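WbbM protein (PDB 6U4B) is a bifunctional, trimeric glycosyltransferase that polymerises O-antigen and binds magnesium. Local coordinates at residues W120-Y132 and E279-N291. Numbering follows the deposited sequence.
Sequences WGVVNHPCIDEEY and ELQRTFVSNETFN
V123 and T283 pair in parallel where strand 122-125 adds to strand 277-285 of a mixed beta sheet. The sheet belongs to the N-terminal half of the chain. V123 N donates a hydrogen bond to R282 O at 2.7 Å, and V123 O accepts from F284 N. H125 N donates to F284 O, and H125 O accepts from S286 N. P126 O takes two bonds. N287 N donates to P126 O at 2.7 Å, nearly in line with the C=O bond. S286 OG donates to P126 O at 3.1 Å in the carbonyl plane, on a lone pair.

The face carrying V123, T283, H125 and V285 is buried. There Y132 OH meets T283 OG1 at 2.6 Å, at the edge of the ring. With chi1 at 78°, T283 OG1 lies between the backbone N and the carbonyl carbon and is the atom turned to the tyrosine. H106 ND1 is a second partner of Y132 OH. V285 CG2 packs 3.6 Å from I128 CG1, the two side chains crossing at about a right angle, and also touches the tyrosine. The imidazole of H125 lies between P126 CD and Y132 CB on opposite faces. H125 ND1 donates to C127 O at 3.1 Å, close to the ring plane.

On the other face, R282 bends at chi3 (-79°). R282 NH2 makes a weak bond to W120 O, while NH1 binds K156 O of neighbouring strand 152-159.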
loop_
_atom_site.group_PDB
_atom_site.type_symbol
_atom_site.label_atom_id
_atom_site.label_comp_id
_atom_site.label_asym_id
_atom_site.label_seq_id
_atom_site.Cartn_x
_atom_site.Cartn_y
_atom_site.Cartn_z
ATOM N N TRP A 120 -48.187 -37.368 11.057
ATOM C CA TRP A 120 -48.223 -36.014 11.591
ATOM C C TRP A 120 -49.305 -35.146 10.964
ATOM O O TRP A 120 -49.392 -33.963 11.302
ATOM C CB TRP A 120 -46.860 -35.332 11.424
ATOM C CG TRP A 120 -45.699 -36.149 11.923
ATOM C CD1 TRP A 120 -44.508 -36.341 11.287
ATOM C CD2 TRP A 120 -45.619 -36.891 13.153
ATOM N NE1 TRP A 120 -43.692 -37.149 12.041
ATOM C CE2 TRP A 120 -44.351 -37.501 13.190
ATOM C CE3 TRP A 120 -46.496 -37.096 14.227
ATOM C CZ2 TRP A 120 -43.936 -38.302 14.253
ATOM C CZ3 TRP A 120 -46.084 -37.894 15.280
ATOM C CH2 TRP A 120 -44.815 -38.486 15.286
ATOM N N GLY A 121 -50.133 -35.692 10.078
ATOM C CA GLY A 121 -51.195 -34.908 9.478
ATOM C C GLY A 121 -50.750 -34.000 8.355
ATOM O O GLY A 121 -51.360 -32.949 8.137
ATOM N N VAL A 122 -49.691 -34.369 7.639
ATOM C CA VAL A 122 -49.221 -33.613 6.486
ATOM C C VAL A 122 -49.414 -34.459 5.235
ATOM O O VAL A 122 -49.399 -35.695 5.282
ATOM C CB VAL A 122 -47.748 -33.176 6.639
ATOM C CG1 VAL A 122 -47.587 -32.281 7.860
ATOM C CG2 VAL A 122 -46.833 -34.385 6.728
ATOM N N VAL A 123 -49.619 -33.784 4.110
ATOM C CA VAL A 123 -49.757 -34.437 2.815
ATOM C C VAL A 123 -48.420 -34.331 2.094
ATOM O O VAL A 123 -47.945 -33.226 1.804
ATOM C CB VAL A 123 -50.890 -33.812 1.987
ATOM C CG1 VAL A 123 -51.094 -34.591 0.699
ATOM C CG2 VAL A 123 -52.173 -33.774 2.798
ATOM N N ASN A 124 -47.810 -35.477 1.813
ATOM C CA ASN A 124 -46.483 -35.512 1.217
ATOM C C ASN A 124 -46.576 -35.514 -0.303
ATOM O O ASN A 124 -47.493 -36.105 -0.882
ATOM C CB ASN A 124 -45.713 -36.741 1.705
ATOM C CG ASN A 124 -45.514 -36.742 3.211
ATOM O OD1 ASN A 124 -46.406 -37.132 3.966
ATOM N ND2 ASN A 124 -44.340 -36.301 3.655
ATOM N N HIS A 125 -45.621 -34.840 -0.945
ATOM C CA HIS A 125 -45.476 -34.818 -2.388
ATOM C C HIS A 125 -43.979 -34.806 -2.661
ATOM O O HIS A 125 -43.229 -34.119 -1.952
ATOM C CB HIS A 125 -46.151 -33.594 -3.021
ATOM C CG HIS A 125 -46.464 -33.760 -4.476
ATOM N ND1 HIS A 125 -45.576 -33.420 -5.473
ATOM C CD2 HIS A 125 -47.573 -34.223 -5.102
ATOM C CE1 HIS A 125 -46.121 -33.670 -6.652
ATOM N NE2 HIS A 125 -47.333 -34.158 -6.454
ATOM N N PRO A 126 -43.515 -35.569 -3.659
ATOM C CA PRO A 126 -42.067 -35.722 -3.877
ATOM C C PRO A 126 -41.313 -34.405 -4.017
ATOM O O PRO A 126 -40.448 -34.101 -3.192
ATOM C CB PRO A 126 -41.988 -36.553 -5.168
ATOM C CG PRO A 126 -43.381 -36.546 -5.747
ATOM C CD PRO A 126 -44.299 -36.402 -4.583
ATOM N N CYS A 127 -41.623 -33.618 -5.045
ATOM C CA CYS A 127 -40.954 -32.343 -5.257
ATOM C C CYS A 127 -41.967 -31.316 -5.744
ATOM O O CYS A 127 -43.111 -31.642 -6.071
ATOM C CB CYS A 127 -39.787 -32.472 -6.248
ATOM S SG CYS A 127 -40.243 -33.068 -7.889
ATOM N N ILE A 128 -41.533 -30.058 -5.783
ATOM C CA ILE A 128 -42.379 -28.962 -6.243
ATOM C C ILE A 128 -42.383 -28.967 -7.768
ATOM O O ILE A 128 -41.407 -28.560 -8.404
ATOM C CB ILE A 128 -41.901 -27.612 -5.698
ATOM C CG1 ILE A 128 -42.025 -27.575 -4.174
ATOM C CG2 ILE A 128 -42.694 -26.475 -6.331
ATOM C CD1 ILE A 128 -41.530 -26.284 -3.547
ATOM N N ASP A 129 -43.483 -29.427 -8.358
ATOM C CA ASP A 129 -43.637 -29.393 -9.807
ATOM C C ASP A 129 -44.988 -28.797 -10.180
ATOM O O ASP A 129 -45.693 -28.256 -9.321
ATOM C CB ASP A 129 -43.482 -30.793 -10.406
ATOM C CG ASP A 129 -44.368 -31.824 -9.730
ATOM O OD1 ASP A 129 -44.051 -32.236 -8.594
ATOM O OD2 ASP A 129 -45.389 -32.217 -10.331
ATOM N N GLU A 130 -45.356 -28.888 -11.459
ATOM C CA GLU A 130 -46.624 -28.314 -11.899
ATOM C C GLU A 130 -47.818 -29.094 -11.360
ATOM O O GLU A 130 -48.864 -28.497 -11.082
ATOM C CB GLU A 130 -46.663 -28.241 -13.426
ATOM C CG GLU A 130 -46.044 -26.964 -13.990
ATOM C CD GLU A 130 -45.834 -27.018 -15.492
ATOM O OE1 GLU A 130 -44.690 -27.272 -15.924
ATOM O OE2 GLU A 130 -46.815 -26.812 -16.241
ATOM N N GLU A 131 -47.685 -30.415 -11.201
ATOM C CA GLU A 131 -48.766 -31.197 -10.606
ATOM C C GLU A 131 -48.978 -30.823 -9.144
ATOM O O GLU A 131 -50.120 -30.769 -8.669
ATOM C CB GLU A 131 -48.472 -32.690 -10.732
ATOM C CG GLU A 131 -49.515 -33.580 -10.071
ATOM C CD GLU A 131 -49.008 -34.985 -9.813
ATOM O OE1 GLU A 131 -47.791 -35.215 -9.971
ATOM O OE2 GLU A 131 -49.826 -35.856 -9.448
ATOM N N TYR A 132 -47.887 -30.573 -8.416
ATOM C CA TYR A 132 -47.981 -30.172 -7.016
ATOM C C TYR A 132 -48.820 -28.910 -6.864
ATOM O O TYR A 132 -49.728 -28.848 -6.026
ATOM C CB TYR A 132 -46.574 -29.965 -6.449
ATOM C CG TYR A 132 -46.522 -29.391 -5.047
ATOM C CD1 TYR A 132 -46.717 -30.201 -3.937
ATOM C CD2 TYR A 132 -46.253 -28.045 -4.834
ATOM C CE1 TYR A 132 -46.661 -29.687 -2.655
ATOM C CE2 TYR A 132 -46.194 -27.521 -3.555
ATOM C CZ TYR A 132 -46.401 -28.348 -2.469
ATOM O OH TYR A 132 -46.347 -27.837 -1.191
ATOM N N GLU A 279 -59.879 -24.181 8.125
ATOM C CA GLU A 279 -58.702 -25.008 8.341
ATOM C C GLU A 279 -58.375 -25.789 7.075
ATOM O O GLU A 279 -59.250 -26.434 6.488
ATOM C CB GLU A 279 -58.924 -25.961 9.515
ATOM C CG GLU A 279 -58.975 -25.265 10.866
ATOM C CD GLU A 279 -59.267 -26.217 12.010
ATOM O OE1 GLU A 279 -59.505 -25.734 13.138
ATOM O OE2 GLU A 279 -59.261 -27.445 11.787
ATOM N N LEU A 280 -57.115 -25.728 6.658
ATOM C CA LEU A 280 -56.654 -26.370 5.439
ATOM C C LEU A 280 -55.637 -27.452 5.775
ATOM O O LEU A 280 -55.027 -27.447 6.848
ATOM C CB LEU A 280 -56.029 -25.345 4.483
ATOM C CG LEU A 280 -56.870 -24.111 4.150
ATOM C CD1 LEU A 280 -56.018 -23.072 3.441
ATOM C CD2 LEU A 280 -58.077 -24.489 3.303
ATOM N N GLN A 281 -55.456 -28.383 4.843
ATOM C CA GLN A 281 -54.432 -29.405 5.003
ATOM C C GLN A 281 -53.040 -28.804 4.820
ATOM O O GLN A 281 -52.861 -27.792 4.138
ATOM C CB GLN A 281 -54.640 -30.541 3.998
ATOM C CG GLN A 281 -55.941 -31.320 4.160
ATOM C CD GLN A 281 -56.010 -32.528 3.242
ATOM O OE1 GLN A 281 -56.250 -32.399 2.041
ATOM N NE2 GLN A 281 -55.787 -33.710 3.803
ATOM N N ARG A 282 -52.051 -29.442 5.441
ATOM C CA ARG A 282 -50.650 -29.072 5.295
ATOM C C ARG A 282 -49.976 -29.984 4.281
ATOM O O ARG A 282 -50.288 -31.173 4.193
ATOM C CB ARG A 282 -49.899 -29.168 6.627
ATOM C CG ARG A 282 -50.465 -28.313 7.737
ATOM C CD ARG A 282 -49.585 -28.353 8.984
ATOM N NE ARG A 282 -49.772 -29.568 9.774
ATOM C CZ ARG A 282 -50.679 -29.702 10.738
ATOM N NH1 ARG A 282 -51.494 -28.697 11.033
ATOM N NH2 ARG A 282 -50.778 -30.843 11.407
ATOM N N THR A 283 -49.041 -29.423 3.520
ATOM C CA THR A 283 -48.251 -30.197 2.576
ATOM C C THR A 283 -46.791 -30.237 3.012
ATOM O O THR A 283 -46.322 -29.398 3.786
ATOM C CB THR A 283 -48.345 -29.626 1.154
ATOM O OG1 THR A 283 -47.503 -28.471 1.036
ATOM C CG2 THR A 283 -49.780 -29.240 0.820
ATOM N N PHE A 284 -46.074 -31.236 2.504
ATOM C CA PHE A 284 -44.635 -31.328 2.692
ATOM C C PHE A 284 -43.991 -31.826 1.408
ATOM O O PHE A 284 -44.488 -32.760 0.773
ATOM C CB PHE A 284 -44.253 -32.259 3.851
ATOM C CG PHE A 284 -42.766 -32.459 3.991
ATOM C CD1 PHE A 284 -42.180 -33.672 3.664
ATOM C CD2 PHE A 284 -41.952 -31.424 4.425
ATOM C CE1 PHE A 284 -40.813 -33.853 3.783
ATOM C CE2 PHE A 284 -40.583 -31.600 4.544
ATOM C CZ PHE A 284 -40.014 -32.816 4.225
ATOM N N VAL A 285 -42.879 -31.195 1.040
ATOM C CA VAL A 285 -42.117 -31.532 -0.155
ATOM C C VAL A 285 -40.868 -32.281 0.289
ATOM O O VAL A 285 -40.007 -31.714 0.973
ATOM C CB VAL A 285 -41.758 -30.275 -0.962
ATOM C CG1 VAL A 285 -40.921 -30.641 -2.169
ATOM C CG2 VAL A 285 -43.026 -29.548 -1.380
ATOM N N SER A 286 -40.765 -33.552 -0.106
ATOM C CA SER A 286 -39.717 -34.421 0.417
ATOM C C SER A 286 -38.380 -34.256 -0.297
ATOM O O SER A 286 -37.347 -34.624 0.272
ATOM C CB SER A 286 -40.168 -35.882 0.344
ATOM O OG SER A 286 -40.792 -36.163 -0.897
ATOM N N ASN A 287 -38.367 -33.717 -1.514
ATOM C CA ASN A 287 -37.138 -33.545 -2.282
ATOM C C ASN A 287 -36.941 -32.067 -2.590
ATOM O O ASN A 287 -37.750 -31.465 -3.304
ATOM C CB ASN A 287 -37.175 -34.364 -3.575
ATOM C CG ASN A 287 -37.124 -35.857 -3.321
ATOM O OD1 ASN A 287 -36.399 -36.325 -2.444
ATOM N ND2 ASN A 287 -37.899 -36.615 -4.090
ATOM N N GLU A 288 -35.866 -31.492 -2.063
ATOM C CA GLU A 288 -35.562 -30.094 -2.324
ATOM C C GLU A 288 -34.925 -29.945 -3.698
ATOM O O GLU A 288 -34.072 -30.745 -4.095
ATOM C CB GLU A 288 -34.631 -29.539 -1.245
ATOM C CG GLU A 288 -34.742 -28.038 -1.047
ATOM C CD GLU A 288 -33.906 -27.544 0.118
ATOM O OE1 GLU A 288 -32.836 -26.946 -0.127
ATOM O OE2 GLU A 288 -34.317 -27.766 1.277
ATOM N N THR A 289 -35.360 -28.925 -4.432
ATOM C CA THR A 289 -34.806 -28.586 -5.737
ATOM C C THR A 289 -34.492 -27.094 -5.762
ATOM O O THR A 289 -34.706 -26.376 -4.781
ATOM C CB THR A 289 -35.771 -28.963 -6.869
ATOM O OG1 THR A 289 -36.997 -28.241 -6.704
ATOM C CG2 THR A 289 -36.068 -30.458 -6.854
ATOM N N PHE A 290 -33.970 -26.624 -6.894
ATOM C CA PHE A 290 -33.709 -25.205 -7.095
ATOM C C PHE A 290 -34.086 -24.826 -8.516
ATOM O O PHE A 290 -33.655 -25.479 -9.471
ATOM C CB PHE A 290 -32.240 -24.858 -6.829
ATOM C CG PHE A 290 -31.871 -23.457 -7.221
ATOM C CD1 PHE A 290 -32.217 -22.381 -6.415
ATOM C CD2 PHE A 290 -31.185 -23.216 -8.404
ATOM C CE1 PHE A 290 -31.881 -21.090 -6.779
ATOM C CE2 PHE A 290 -30.847 -21.930 -8.777
ATOM C CZ PHE A 290 -31.194 -20.863 -7.964
ATOM N N ASN A 291 -34.885 -23.762 -8.648
ATOM C CA ASN A 291 -35.377 -23.317 -9.946
ATOM C C ASN A 291 -35.205 -21.817 -10.161
ATOM O O ASN A 291 -35.708 -21.287 -11.160
ATOM C CB ASN A 291 -36.856 -23.705 -10.130
ATOM C CG ASN A 291 -37.787 -22.987 -9.152
ATOM O OD1 ASN A 291 -37.345 -22.396 -8.158
ATOM N ND2 ASN A 291 -39.082 -23.053 -9.421
#